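PDB 5J78: acetaldehyde dehydrogenase (Acetylating) from Geobacillus thermoglucosidasius, which probably catalyses the reversible, NAD-dependent oxidation of acetaldehyde with coenzyme A to acetyl-CoA. Local coordinates for residues D59-S64 and E182-A187; Y247-A252 and A400-V405; I312-G317 and F359-L364; N434-L439 and N454-H459. All coordinates share one frame; numbering follows the deposited sequence.

Contact 1. Residues D59-S64 and E182-A187; sequences DKIVES and EAAERA
Ile61 and Ala184 have the nearest CA atoms where two helices run roughly antiparallel: the axes of segments 59-64 and 182-186 approach to 7.8 Å, at 141° between their directions. Ala183, Ala184 and Ala187 line the facing side, consistent with so close an approach. Ile61 CG2 touches Ala184 CB at 3.7 Å. Ile61 CG1 lies 3.6 Å from Ala187 O. Ser64 carries the polar part. With OG opposite the backbone N (chi1 174°), the hydroxyl points at the second helix and donates to Ala183 O at 2.7 Å. The hydroxyl approaches from above the carbonyl plane, 39° out of it. Ser64 CB also packs on Ala187 CB. Toward the solvent, water 1 donates to Ser64 O at 2.9 Å and accepts from Arg186 NH1 at 2.6 Å, in the guanidinium plane. One face of that guanidinium lies over Ala183 CA. With an alanine in place of Ser64, Ala183 O would probably lose the hydroxyl bond that ties it to the other helix. Met65 and Ala68, further along helix 55-84, extend the packing onto Ala184 and Ala183. The contact thus grades from an apolar inner side to a hydrated outer edge, with the serine bond between.

Contact 2. Residues Y247-A252 and A400-V405; sequences YIHESA and AEDEKV
Ser251 and His249 of a type I beta turn, His249 to Ala252, meet the start of helix 403-410. The turn follows strand 244-248 of the parallel seven-stranded sheet, and segment 400-405 follows the neighbouring strand 395-399. Both therefore lie at the C-terminal ends of adjacent parallel strands in an alpha/beta domain, probably the catalytic domain of the aldehyde dehydrogenase fold. Hydrogen bonds centre on Ser251 OG. It accepts from Glu401 N at 3.1 Å, with an N-H...O angle of 153°, and weakly from Asp402 N at 3.3 Å. Its chi1 of 63° sets the hydroxyl in the crowded position between backbone N and carbonyl carbon, facing these two amides. The model also puts His249 ND1 2.4 Å from this Ser251 OG. That distance is too short to trust in detail. Tyr247 OH sits at the edge of the His249 ring, in plane, and is bonded to Asp282. Capping comes next. Asp402 is the N-cap residue, and its OD1 accepts weak bonds from Lys404 N and Val405 N. Asp402 CB lies beside both Ser251 OG and His249 CE1, so the cap is packed against the turn. The remaining contacts are mostly van der Waals and CH-pi. Ala400 CB touches both Ser251 OG and His249 CB. The His249 ring is sandwiched: Glu250 CG lies over the rim of one face, and Val405 covers the other. The valine makes a CH-pi contact, with CG1 4.0 Å from the ring centroid and 12° off the normal, while Val405 CG2 lies 3.8 Å from His249 NE2.

Contact 3. Residues I312-G317 and F359-L364; sequences IIMVNG and FSIEKL
Lys363 NZ is gripped by carbonyl oxygens of its own loop, and its aliphatic chain passes by Ile313. Lys363 NZ donates to Phe359 O at 2.8 Å and to Ile361 O at 2.9 Å. The first oxygen is met from above its carbonyl plane, the second almost head-on. Gln277 O is a third acceptor. Bends at chi3 (-71°) and chi4 (-75°) fold the lysine back onto the loop, so the ammonium is held by backbone oxygens and the loop is pinned in a curl. Across the contact the meeting groups are apolar. Ile313 reaches across with CD1 and sets it over one face of the Phe359 ring, 3.9 Å from the centroid and offset toward the rim. The two side chains cross at about a right angle. Lys363 CD is 4.4 Å from Ile313 CD1. Beside them, Met314 bends at chi3 and brings Met314 CE to within 3.8 Å of Ile361 CD1. Ile367 of strand 367-373 packs on both Ile313 and Phe359. The loop sequence, Glu-Lys-Leu-Ser-Pro, matches the Glu and Pro of the Glu-x-Phe-Gly-Pro motif of aldehyde dehydrogenases, and probably corresponds to it, a cofactor-side loop in relatives.

Contact 4. Residues N434-L439 and N454-H459; sequences NVKPSL and NVTVTH
Asn454 turns its CG opposite the carbonyl carbon (chi1 -76°), which brings the amide to Lys436 O, while Ser438 swings OG opposite its own backbone N (chi1 177°) toward Val455 O. Asn454 ND2 donates to Lys436 O at 2.8 Å. The oxygen is tilted slightly out of the amide plane. Ser438 OG lies 2.7 Å from Val455 O, and it is also hydrogen-bonded to Thr440 N. Between the two polar links the chains pack closely: Ser438 CB is 3.6 Å from Asn454 CB. Val435 crosses the asparagine at about a right angle, and Val435 CG2 is 3.5 Å from Asn454 ND2. Val435 also packs on Arg465 of the second subunit. Nearer the surface, Lys436 CG meets Thr456 CG2; beyond CG the lysine turns off from segment 454-459. Water 2 adds a bridge, donating to Pro437 O at 2.6 Å and hydrogen-bonding to Thr456 OG1 at 2.7 Å. Within segment 454-459, Thr456 N donates to His459 ND1 at 3.0 Å and fixes the turn into the short 3-10 segment. The amide of the buried Asn454 has further partners: ND2 also donates to Gly428 O, and OD1 accepts from Arg417 NH1. A leucine in place of Asn454 would probably leave Lys436 O, Gly428 O and Arg417 NH1 without their asparagine partner. Segment 434-439 is irregular, and 454-459 runs from loop into a 3-10 turn; both lie between helix 424-428 and strand 461-468. Pro437 packs on Phe98 of helix 89-107 and Ser438 on Phe149 of helix 143-156.

How the contacts relate
Contacts 3 and 4 are buried; contacts 1 and 2 are only partly so. Contacts 2 and 3 belong to the part built on the parallel seven-stranded sheet, and 312-317/359-364 is nested in the chain between the segments of contact 2. Contacts 1 and 4 share a neighbour instead: helix 143-156 touches both. Their nearest atoms are about 8 Å apart, whereas the centres of contacts 1 and 2 are about 46 Å apart. Chemistry varies with place. Helix packing in contact 1 uses small residues and one hydroxyl. Contact 2 joins loop amides to a serine, contact 3 is purely apolar across its interface, and contact 4 ties two largely irregular segments by amide and water.

Contact 1. Residues D59-S64 and E182-A187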
loop_
_atom_site.group_PDB
_atom_site.type_symbol
_atom_site.label_atom_id
_atom_site.label_comp_id
_atom_site.label_asym_id
_atom_site.label_seq_id
_atom_site.Cartn_x
_atom_site.Cartn_y
_atom_site.Cartn_z
ATOM N N ASP A 59 -10.947 27.842 32.107
ATOM C CA ASP A 59 -11.862 27.166 33.016
ATOM C C ASP A 59 -13.315 27.645 32.847
ATOM O O ASP A 59 -14.237 26.846 32.980
ATOM C CB ASP A 59 -11.422 27.343 34.468
ATOM C CG ASP A 59 -10.158 26.540 34.805
ATOM O OD1 ASP A 59 -9.719 25.694 33.993
ATOM O OD2 ASP A 59 -9.623 26.737 35.908
ATOM N N LYS A 60 -13.519 28.925 32.542
ATOM C CA LYS A 60 -14.867 29.425 32.253
ATOM C C LYS A 60 -15.468 28.752 31.009
ATOM O O LYS A 60 -16.646 28.397 30.999
ATOM C CB LYS A 60 -14.852 30.942 32.057
ATOM C CG LYS A 60 -14.778 31.723 33.354
ATOM C CD LYS A 60 -14.632 33.220 33.098
ATOM C CE LYS A 60 -14.319 33.994 34.385
ATOM N NZ LYS A 60 -15.485 34.124 35.314
ATOM N N ILE A 61 -14.659 28.596 29.960
ATOM C CA ILE A 61 -15.097 27.889 28.756
ATOM C C ILE A 61 -15.494 26.441 29.089
ATOM O O ILE A 61 -16.569 25.977 28.692
ATOM C CB ILE A 61 -13.999 27.914 27.669
ATOM C CG1 ILE A 61 -13.806 29.371 27.213
ATOM C CG2 ILE A 61 -14.375 26.979 26.478
ATOM C CD1 ILE A 61 -12.574 29.642 26.403
ATOM N N VAL A 62 -14.649 25.738 29.839
ATOM C CA VAL A 62 -14.925 24.327 30.145
ATOM C C VAL A 62 -16.225 24.195 30.958
ATOM O O VAL A 62 -17.033 23.268 30.748
ATOM C CB VAL A 62 -13.752 23.682 30.902
ATOM C CG1 VAL A 62 -14.083 22.276 31.347
ATOM C CG2 VAL A 62 -12.451 23.689 30.018
ATOM N N GLU A 63 -16.419 25.129 31.883
ATOM C CA GLU A 63 -17.579 25.121 32.756
ATOM C C GLU A 63 -18.867 25.336 31.949
ATOM O O GLU A 63 -19.849 24.632 32.153
ATOM C CB GLU A 63 -17.444 26.198 33.831
ATOM C CG GLU A 63 -18.703 26.385 34.657
ATOM C CD GLU A 63 -18.539 27.455 35.704
ATOM O OE1 GLU A 63 -18.158 28.592 35.341
ATOM O OE2 GLU A 63 -18.770 27.147 36.885
ATOM N N SER A 64 -18.836 26.301 31.031
ATOM C CA SER A 64 -19.966 26.583 30.162
ATOM C C SER A 64 -20.297 25.371 29.296
ATOM O O SER A 64 -21.465 25.052 29.094
ATOM C CB SER A 64 -19.671 27.800 29.283
ATOM O OG SER A 64 -20.704 28.009 28.329
ATOM N N GLU A 182 -20.976 25.821 20.690
ATOM C CA GLU A 182 -21.804 26.988 21.006
ATOM C C GLU A 182 -21.647 27.385 22.466
ATOM O O GLU A 182 -21.544 28.565 22.779
ATOM C CB GLU A 182 -23.274 26.709 20.673
ATOM C CG GLU A 182 -23.497 26.735 19.179
ATOM C CD GLU A 182 -24.891 26.337 18.748
ATOM O OE1 GLU A 182 -25.730 26.005 19.625
ATOM O OE2 GLU A 182 -25.133 26.363 17.515
ATOM N N ALA A 183 -21.629 26.398 23.358
ATOM C CA ALA A 183 -21.353 26.651 24.774
ATOM C C ALA A 183 -19.972 27.290 24.981
ATOM O O ALA A 183 -19.800 28.181 25.808
ATOM C CB ALA A 183 -21.456 25.353 25.559
ATOM N N ALA A 184 -18.987 26.826 24.227
ATOM C CA ALA A 184 -17.631 27.318 24.390
ATOM C C ALA A 184 -17.552 28.756 23.870
ATOM O O ALA A 184 -16.968 29.637 24.507
ATOM C CB ALA A 184 -16.642 26.414 23.662
ATOM N N GLU A 185 -18.174 28.993 22.724
ATOM C CA GLU A 185 -18.213 30.338 22.151
ATOM C C GLU A 185 -18.862 31.362 23.086
ATOM O O GLU A 185 -18.357 32.474 23.264
ATOM C CB GLU A 185 -18.953 30.328 20.823
ATOM C CG GLU A 185 -18.041 30.092 19.647
ATOM C CD GLU A 185 -18.721 30.305 18.307
ATOM O OE1 GLU A 185 -19.235 31.421 18.065
ATOM O OE2 GLU A 185 -18.724 29.357 17.489
ATOM N N ARG A 186 -19.983 30.980 23.677
ATOM C CA ARG A 186 -20.686 31.830 24.631
ATOM C C ARG A 186 -19.773 32.333 25.745
ATOM O O ARG A 186 -19.931 33.452 26.227
ATOM C CB ARG A 186 -21.855 31.065 25.255
ATOM C CG ARG A 186 -23.238 31.528 24.834
ATOM C CD ARG A 186 -24.326 30.768 25.596
ATOM N NE ARG A 186 -24.602 29.470 24.979
ATOM C CZ ARG A 186 -24.617 28.296 25.612
ATOM N NH1 ARG A 186 -24.391 28.196 26.920
ATOM N NH2 ARG A 186 -24.875 27.205 24.918
ATOM N N ALA A 187 -18.830 31.500 26.172
ATOM C CA ALA A 187 -17.921 31.894 27.241
ATOM C C ALA A 187 -16.566 32.414 26.729
ATOM O O ALA A 187 -15.609 32.500 27.493
ATOM C CB ALA A 187 -17.707 30.732 28.175
HETATM O O HOH W 1 -23.793 26.777 28.989
#

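Contact 2. Residues Y247-A252 and A400-V405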
loop_
_atom_site.group_PDB
_atom_site.type_symbol
_atom_site.label_atom_id
_atom_site.label_comp_id
_atom_site.label_asym_id
_atom_site.label_seq_id
_atom_site.Cartn_x
_atom_site.Cartn_y
_atom_site.Cartn_z
ATOM N N TYR A 247 -16.490 -12.716 38.840
ATOM C CA TYR A 247 -16.463 -13.842 39.793
ATOM C C TYR A 247 -17.313 -13.519 41.011
ATOM O O TYR A 247 -17.083 -12.502 41.665
ATOM C CB TYR A 247 -15.015 -14.126 40.211
ATOM C CG TYR A 247 -14.793 -15.230 41.225
ATOM C CD1 TYR A 247 -15.542 -16.407 41.199
ATOM C CD2 TYR A 247 -13.796 -15.110 42.198
ATOM C CE1 TYR A 247 -15.318 -17.424 42.136
ATOM C CE2 TYR A 247 -13.568 -16.119 43.128
ATOM C CZ TYR A 247 -14.330 -17.275 43.088
ATOM O OH TYR A 247 -14.099 -18.273 44.008
ATOM N N ILE A 248 -18.305 -14.362 41.307
ATOM C CA ILE A 248 -19.033 -14.248 42.573
ATOM C C ILE A 248 -18.528 -15.365 43.477
ATOM O O ILE A 248 -18.813 -16.540 43.264
ATOM C CB ILE A 248 -20.575 -14.335 42.421
ATOM C CG1 ILE A 248 -21.075 -13.352 41.357
ATOM C CG2 ILE A 248 -21.258 -14.030 43.775
ATOM C CD1 ILE A 248 -22.574 -13.459 41.034
ATOM N N HIS A 249 -17.746 -14.971 44.472
ATOM C CA HIS A 249 -17.156 -15.898 45.432
ATOM C C HIS A 249 -18.178 -16.217 46.530
ATOM O O HIS A 249 -19.046 -15.390 46.827
ATOM C CB HIS A 249 -15.892 -15.267 46.016
ATOM C CG HIS A 249 -15.268 -16.043 47.128
ATOM N ND1 HIS A 249 -15.280 -15.600 48.434
ATOM C CD2 HIS A 249 -14.580 -17.209 47.129
ATOM C CE1 HIS A 249 -14.647 -16.474 49.195
ATOM N NE2 HIS A 249 -14.203 -17.453 48.428
ATOM N N GLU A 250 -18.068 -17.401 47.137
ATOM C CA GLU A 250 -19.033 -17.850 48.150
ATOM C C GLU A 250 -19.191 -16.857 49.299
ATOM O O GLU A 250 -20.211 -16.850 49.989
ATOM C CB GLU A 250 -18.622 -19.219 48.695
ATOM C CG GLU A 250 -17.578 -19.176 49.797
ATOM C CD GLU A 250 -16.974 -20.547 50.101
ATOM O OE1 GLU A 250 -16.301 -20.679 51.146
ATOM O OE2 GLU A 250 -17.166 -21.490 49.301
ATOM N N SER A 251 -18.190 -16.006 49.497
ATOM C CA SER A 251 -18.236 -15.019 50.577
ATOM C C SER A 251 -19.081 -13.786 50.246
ATOM O O SER A 251 -19.232 -12.907 51.086
ATOM C CB SER A 251 -16.820 -14.564 50.938
ATOM O OG SER A 251 -16.194 -13.910 49.846
ATOM N N ALA A 252 -19.619 -13.711 49.028
ATOM C CA ALA A 252 -20.350 -12.509 48.587
ATOM C C ALA A 252 -21.696 -12.300 49.264
ATOM O O ALA A 252 -22.439 -13.258 49.488
ATOM C CB ALA A 252 -20.572 -12.562 47.088
ATOM N N ALA A 400 -17.018 -10.253 46.573
ATOM C CA ALA A 400 -16.453 -11.048 47.656
ATOM C C ALA A 400 -16.273 -10.214 48.912
ATOM O O ALA A 400 -16.108 -9.009 48.831
ATOM C CB ALA A 400 -15.118 -11.651 47.214
ATOM N N GLU A 401 -16.338 -10.852 50.083
ATOM C CA GLU A 401 -16.039 -10.158 51.338
ATOM C C GLU A 401 -14.756 -10.691 51.981
ATOM O O GLU A 401 -14.251 -10.133 52.956
ATOM C CB GLU A 401 -17.221 -10.282 52.300
ATOM C CG GLU A 401 -18.505 -9.628 51.774
ATOM C CD GLU A 401 -18.346 -8.135 51.501
ATOM O OE1 GLU A 401 -17.467 -7.498 52.124
ATOM O OE2 GLU A 401 -19.099 -7.595 50.659
ATOM N N ASP A 402 -14.227 -11.763 51.412
ATOM C CA ASP A 402 -12.984 -12.359 51.869
ATOM C C ASP A 402 -11.811 -11.608 51.233
ATOM O O ASP A 402 -11.506 -11.816 50.060
ATOM C CB ASP A 402 -12.959 -13.851 51.507
ATOM C CG ASP A 402 -11.793 -14.596 52.137
ATOM O OD1 ASP A 402 -10.729 -13.985 52.361
ATOM O OD2 ASP A 402 -11.940 -15.810 52.388
ATOM N N GLU A 403 -11.176 -10.733 52.012
ATOM C CA GLU A 403 -10.070 -9.893 51.540
ATOM C C GLU A 403 -8.889 -10.667 50.949
ATOM O O GLU A 403 -8.254 -10.202 50.001
ATOM C CB GLU A 403 -9.563 -9.025 52.685
ATOM C CG GLU A 403 -8.291 -8.200 52.369
ATOM C CD GLU A 403 -8.499 -7.193 51.248
ATOM O OE1 GLU A 403 -9.657 -6.788 51.001
ATOM O OE2 GLU A 403 -7.501 -6.804 50.611
ATOM N N LYS A 404 -8.584 -11.840 51.498
ATOM C CA LYS A 404 -7.421 -12.590 51.044
ATOM C C LYS A 404 -7.704 -13.227 49.701
ATOM O O LYS A 404 -6.818 -13.329 48.855
ATOM C CB LYS A 404 -7.007 -13.648 52.076
ATOM C CG LYS A 404 -6.408 -13.056 53.374
ATOM C CD LYS A 404 -5.169 -12.154 53.131
ATOM C CE LYS A 404 -4.772 -11.350 54.372
ATOM N NZ LYS A 404 -4.622 -9.895 54.069
ATOM N N VAL A 405 -8.948 -13.641 49.505
ATOM C CA VAL A 405 -9.388 -14.131 48.204
ATOM C C VAL A 405 -9.318 -13.018 47.144
ATOM O O VAL A 405 -8.843 -13.238 46.017
ATOM C CB VAL A 405 -10.808 -14.685 48.291
ATOM C CG1 VAL A 405 -11.286 -15.154 46.916
ATOM C CG2 VAL A 405 -10.839 -15.839 49.317
#

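Contact 3. Residues I312-G317 and F359-L364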
loop_
_atom_site.group_PDB
_atom_site.type_symbol
_atom_site.label_atom_id
_atom_site.label_comp_id
_atom_site.label_asym_id
_atom_site.label_seq_id
_atom_site.Cartn_x
_atom_site.Cartn_y
_atom_site.Cartn_z
ATOM N N ILE A 312 -28.697 -15.954 16.674
ATOM C CA ILE A 312 -28.741 -14.555 16.283
ATOM C C ILE A 312 -27.720 -13.696 17.030
ATOM O O ILE A 312 -27.678 -12.486 16.832
ATOM C CB ILE A 312 -30.157 -13.969 16.496
ATOM C CG1 ILE A 312 -30.545 -13.958 17.975
ATOM C CG2 ILE A 312 -31.176 -14.766 15.691
ATOM C CD1 ILE A 312 -31.603 -12.935 18.298
ATOM N N ILE A 313 -26.908 -14.313 17.885
ATOM C CA ILE A 313 -25.879 -13.574 18.609
ATOM C C ILE A 313 -24.724 -13.215 17.672
ATOM O O ILE A 313 -24.187 -12.114 17.759
ATOM C CB ILE A 313 -25.357 -14.353 19.824
ATOM C CG1 ILE A 313 -26.356 -14.198 20.966
ATOM C CG2 ILE A 313 -23.982 -13.826 20.298
ATOM C CD1 ILE A 313 -26.026 -14.995 22.194
ATOM N N MET A 314 -24.336 -14.126 16.784
ATOM C CA MET A 314 -23.400 -13.749 15.725
ATOM C C MET A 314 -23.852 -14.194 14.333
ATOM O O MET A 314 -24.516 -15.224 14.157
ATOM C CB MET A 314 -21.981 -14.269 16.040
ATOM C CG MET A 314 -21.813 -15.724 16.367
ATOM S SD MET A 314 -20.344 -16.002 17.418
ATOM C CE MET A 314 -19.154 -14.905 16.662
ATOM N N VAL A 315 -23.536 -13.338 13.363
ATOM C CA VAL A 315 -23.723 -13.617 11.947
ATOM C C VAL A 315 -22.356 -13.469 11.291
ATOM O O VAL A 315 -21.589 -12.563 11.636
ATOM C CB VAL A 315 -24.764 -12.682 11.294
ATOM C CG1 VAL A 315 -26.094 -12.785 12.027
ATOM C CG2 VAL A 315 -24.278 -11.248 11.287
ATOM N N ASN A 316 -22.069 -14.350 10.337
ATOM C CA ASN A 316 -20.692 -14.711 10.013
ATOM C C ASN A 316 -20.080 -15.243 11.302
ATOM O O ASN A 316 -20.720 -16.015 12.026
ATOM C CB ASN A 316 -19.885 -13.532 9.456
ATOM C CG ASN A 316 -20.507 -12.934 8.208
ATOM O OD1 ASN A 316 -21.238 -13.608 7.481
ATOM N ND2 ASN A 316 -20.207 -11.663 7.948
ATOM N N GLY A 317 -18.858 -14.818 11.602
ATOM C CA GLY A 317 -18.206 -15.193 12.843
ATOM C C GLY A 317 -17.953 -13.959 13.678
ATOM O O GLY A 317 -16.910 -13.845 14.326
ATOM N N PHE A 359 -22.229 -17.553 23.364
ATOM C CA PHE A 359 -22.564 -17.002 24.666
ATOM C C PHE A 359 -21.301 -16.593 25.429
ATOM O O PHE A 359 -21.378 -15.840 26.396
ATOM C CB PHE A 359 -23.400 -17.998 25.473
ATOM C CG PHE A 359 -24.856 -18.013 25.085
ATOM C CD1 PHE A 359 -25.721 -17.061 25.579
ATOM C CD2 PHE A 359 -25.354 -18.974 24.223
ATOM C CE1 PHE A 359 -27.074 -17.062 25.221
ATOM C CE2 PHE A 359 -26.694 -18.976 23.866
ATOM C CZ PHE A 359 -27.549 -18.009 24.364
ATOM N N SER A 360 -20.141 -17.066 24.989
ATOM C CA SER A 360 -18.893 -16.745 25.676
ATOM C C SER A 360 -18.236 -15.456 25.158
ATOM O O SER A 360 -17.314 -14.959 25.799
ATOM C CB SER A 360 -17.889 -17.889 25.555
ATOM O OG SER A 360 -17.428 -18.002 24.227
ATOM N N ILE A 361 -18.698 -14.928 24.019
ATOM C CA ILE A 361 -18.119 -13.700 23.459
ATOM C C ILE A 361 -18.782 -12.448 24.035
ATOM O O ILE A 361 -19.726 -12.535 24.854
ATOM C CB ILE A 361 -18.210 -13.671 21.901
ATOM C CG1 ILE A 361 -19.651 -13.467 21.388
ATOM C CG2 ILE A 361 -17.623 -14.950 21.326
ATOM C CD1 ILE A 361 -19.733 -13.000 19.931
ATOM N N GLU A 362 -18.270 -11.289 23.612
ATOM C CA GLU A 362 -18.785 -10.002 24.039
ATOM C C GLU A 362 -20.100 -9.781 23.309
ATOM O O GLU A 362 -20.146 -9.798 22.076
ATOM C CB GLU A 362 -17.794 -8.853 23.741
ATOM C CG GLU A 362 -18.206 -7.543 24.419
ATOM C CD GLU A 362 -17.481 -6.300 23.929
ATOM O OE1 GLU A 362 -16.780 -6.354 22.896
ATOM O OE2 GLU A 362 -17.623 -5.254 24.608
ATOM N N LYS A 363 -21.168 -9.543 24.060
ATOM C CA LYS A 363 -22.507 -9.548 23.462
ATOM C C LYS A 363 -23.138 -8.161 23.344
ATOM O O LYS A 363 -24.101 -7.984 22.588
ATOM C CB LYS A 363 -23.415 -10.491 24.282
ATOM C CG LYS A 363 -22.931 -11.947 24.196
ATOM C CD LYS A 363 -23.566 -12.884 25.224
ATOM C CE LYS A 363 -23.078 -12.622 26.630
ATOM N NZ LYS A 363 -21.697 -13.131 26.871
ATOM N N LEU A 364 -22.589 -7.191 24.077
ATOM C CA LEU A 364 -23.035 -5.796 24.009
ATOM C C LEU A 364 -24.564 -5.707 24.025
ATOM O O LEU A 364 -25.179 -4.986 23.245
ATOM C CB LEU A 364 -22.473 -5.105 22.761
ATOM C CG LEU A 364 -20.990 -4.678 22.817
ATOM C CD1 LEU A 364 -20.533 -4.120 21.474
ATOM C CD2 LEU A 364 -20.734 -3.657 23.910
#

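Contact 4. Residues N434-L439 and N454-H459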
loop_
_atom_site.group_PDB
_atom_site.type_symbol
_atom_site.label_atom_id
_atom_site.label_comp_id
_atom_site.label_asym_id
_atom_site.label_seq_id
_atom_site.Cartn_x
_atom_site.Cartn_y
_atom_site.Cartn_z
ATOM N N ASN A 434 -12.844 4.559 42.175
ATOM C CA ASN A 434 -11.965 5.705 41.945
ATOM C C ASN A 434 -10.849 5.433 40.923
ATOM O O ASN A 434 -9.669 5.376 41.273
ATOM C CB ASN A 434 -11.358 6.160 43.269
ATOM C CG ASN A 434 -12.374 6.807 44.173
ATOM O OD1 ASN A 434 -13.192 7.606 43.724
ATOM N ND2 ASN A 434 -12.346 6.451 45.452
ATOM N N VAL A 435 -11.243 5.212 39.671
ATOM C CA VAL A 435 -10.362 5.452 38.526
ATOM C C VAL A 435 -10.851 6.729 37.850
ATOM O O VAL A 435 -11.942 7.182 38.130
ATOM C CB VAL A 435 -10.354 4.256 37.550
ATOM C CG1 VAL A 435 -9.793 3.044 38.249
ATOM C CG2 VAL A 435 -11.760 3.933 37.026
ATOM N N LYS A 436 -10.054 7.324 36.970
ATOM C CA LYS A 436 -10.426 8.602 36.363
ATOM C C LYS A 436 -11.695 8.473 35.514
ATOM O O LYS A 436 -11.756 7.604 34.658
ATOM C CB LYS A 436 -9.282 9.120 35.497
ATOM C CG LYS A 436 -8.065 9.525 36.287
ATOM C CD LYS A 436 -8.345 10.794 37.112
ATOM C CE LYS A 436 -7.122 11.248 37.892
ATOM N NZ LYS A 436 -7.468 12.343 38.836
ATOM N N PRO A 437 -12.711 9.332 35.746
ATOM C CA PRO A 437 -13.881 9.279 34.853
ATOM C C PRO A 437 -13.516 9.415 33.367
ATOM O O PRO A 437 -12.850 10.382 32.957
ATOM C CB PRO A 437 -14.740 10.470 35.306
ATOM C CG PRO A 437 -14.379 10.643 36.773
ATOM C CD PRO A 437 -12.893 10.292 36.850
ATOM N N SER A 438 -13.946 8.448 32.562
ATOM C CA SER A 438 -13.553 8.422 31.159
ATOM C C SER A 438 -14.468 7.503 30.362
ATOM O O SER A 438 -15.004 6.525 30.901
ATOM C CB SER A 438 -12.087 7.953 31.033
ATOM O OG SER A 438 -11.652 7.844 29.680
ATOM N N LEU A 439 -14.612 7.805 29.074
ATOM C CA LEU A 439 -15.248 6.883 28.132
ATOM C C LEU A 439 -14.259 6.372 27.076
ATOM O O LEU A 439 -14.659 5.866 26.028
ATOM C CB LEU A 439 -16.462 7.579 27.476
ATOM C CG LEU A 439 -17.559 7.880 28.506
ATOM C CD1 LEU A 439 -18.707 8.724 27.961
ATOM C CD2 LEU A 439 -18.100 6.593 29.078
ATOM N N ASN A 454 -7.492 5.052 32.092
ATOM C CA ASN A 454 -8.657 5.797 31.660
ATOM C C ASN A 454 -8.105 7.124 31.143
ATOM O O ASN A 454 -7.482 7.887 31.890
ATOM C CB ASN A 454 -9.663 6.010 32.807
ATOM C CG ASN A 454 -10.467 4.758 33.135
ATOM O OD1 ASN A 454 -10.007 3.642 32.919
ATOM N ND2 ASN A 454 -11.690 4.946 33.648
ATOM N N VAL A 455 -8.309 7.381 29.855
ATOM C CA VAL A 455 -7.796 8.578 29.217
ATOM C C VAL A 455 -8.517 9.802 29.743
ATOM O O VAL A 455 -9.739 9.791 29.887
ATOM C CB VAL A 455 -7.943 8.496 27.682
ATOM C CG1 VAL A 455 -7.552 9.823 27.014
ATOM C CG2 VAL A 455 -7.105 7.342 27.145
ATOM N N THR A 456 -7.751 10.857 30.003
ATOM C CA THR A 456 -8.276 12.048 30.648
ATOM C C THR A 456 -7.404 13.247 30.225
ATOM O O THR A 456 -6.609 13.143 29.270
ATOM C CB THR A 456 -8.356 11.854 32.206
ATOM O OG1 THR A 456 -8.887 13.027 32.823
ATOM C CG2 THR A 456 -6.996 11.540 32.816
ATOM N N VAL A 457 -7.583 14.399 30.869
ATOM C CA VAL A 457 -6.937 15.644 30.399
ATOM C C VAL A 457 -5.374 15.603 30.368
ATOM O O VAL A 457 -4.742 16.243 29.523
ATOM C CB VAL A 457 -7.396 16.840 31.266
ATOM C CG1 VAL A 457 -6.907 16.700 32.706
ATOM C CG2 VAL A 457 -6.957 18.159 30.666
ATOM N N THR A 458 -4.767 14.831 31.260
ATOM C CA THR A 458 -3.323 14.764 31.340
ATOM C C THR A 458 -2.730 14.011 30.144
ATOM O O THR A 458 -1.531 14.090 29.897
ATOM C CB THR A 458 -2.877 14.117 32.646
ATOM O OG1 THR A 458 -3.470 12.813 32.783
ATOM C CG2 THR A 458 -3.317 14.988 33.816
ATOM N N HIS A 459 -3.566 13.305 29.387
ATOM C CA HIS A 459 -3.091 12.640 28.171
ATOM C C HIS A 459 -3.064 13.590 26.968
ATOM O O HIS A 459 -2.504 13.245 25.916
ATOM C CB HIS A 459 -3.952 11.403 27.869
ATOM C CG HIS A 459 -3.859 10.349 28.928
ATOM N ND1 HIS A 459 -4.807 10.201 29.917
ATOM C CD2 HIS A 459 -2.893 9.434 29.192
ATOM C CE1 HIS A 459 -4.448 9.223 30.728
ATOM N NE2 HIS A 459 -3.293 8.734 30.306
HETATM O O HOH W 2 -11.293 12.235 33.841
#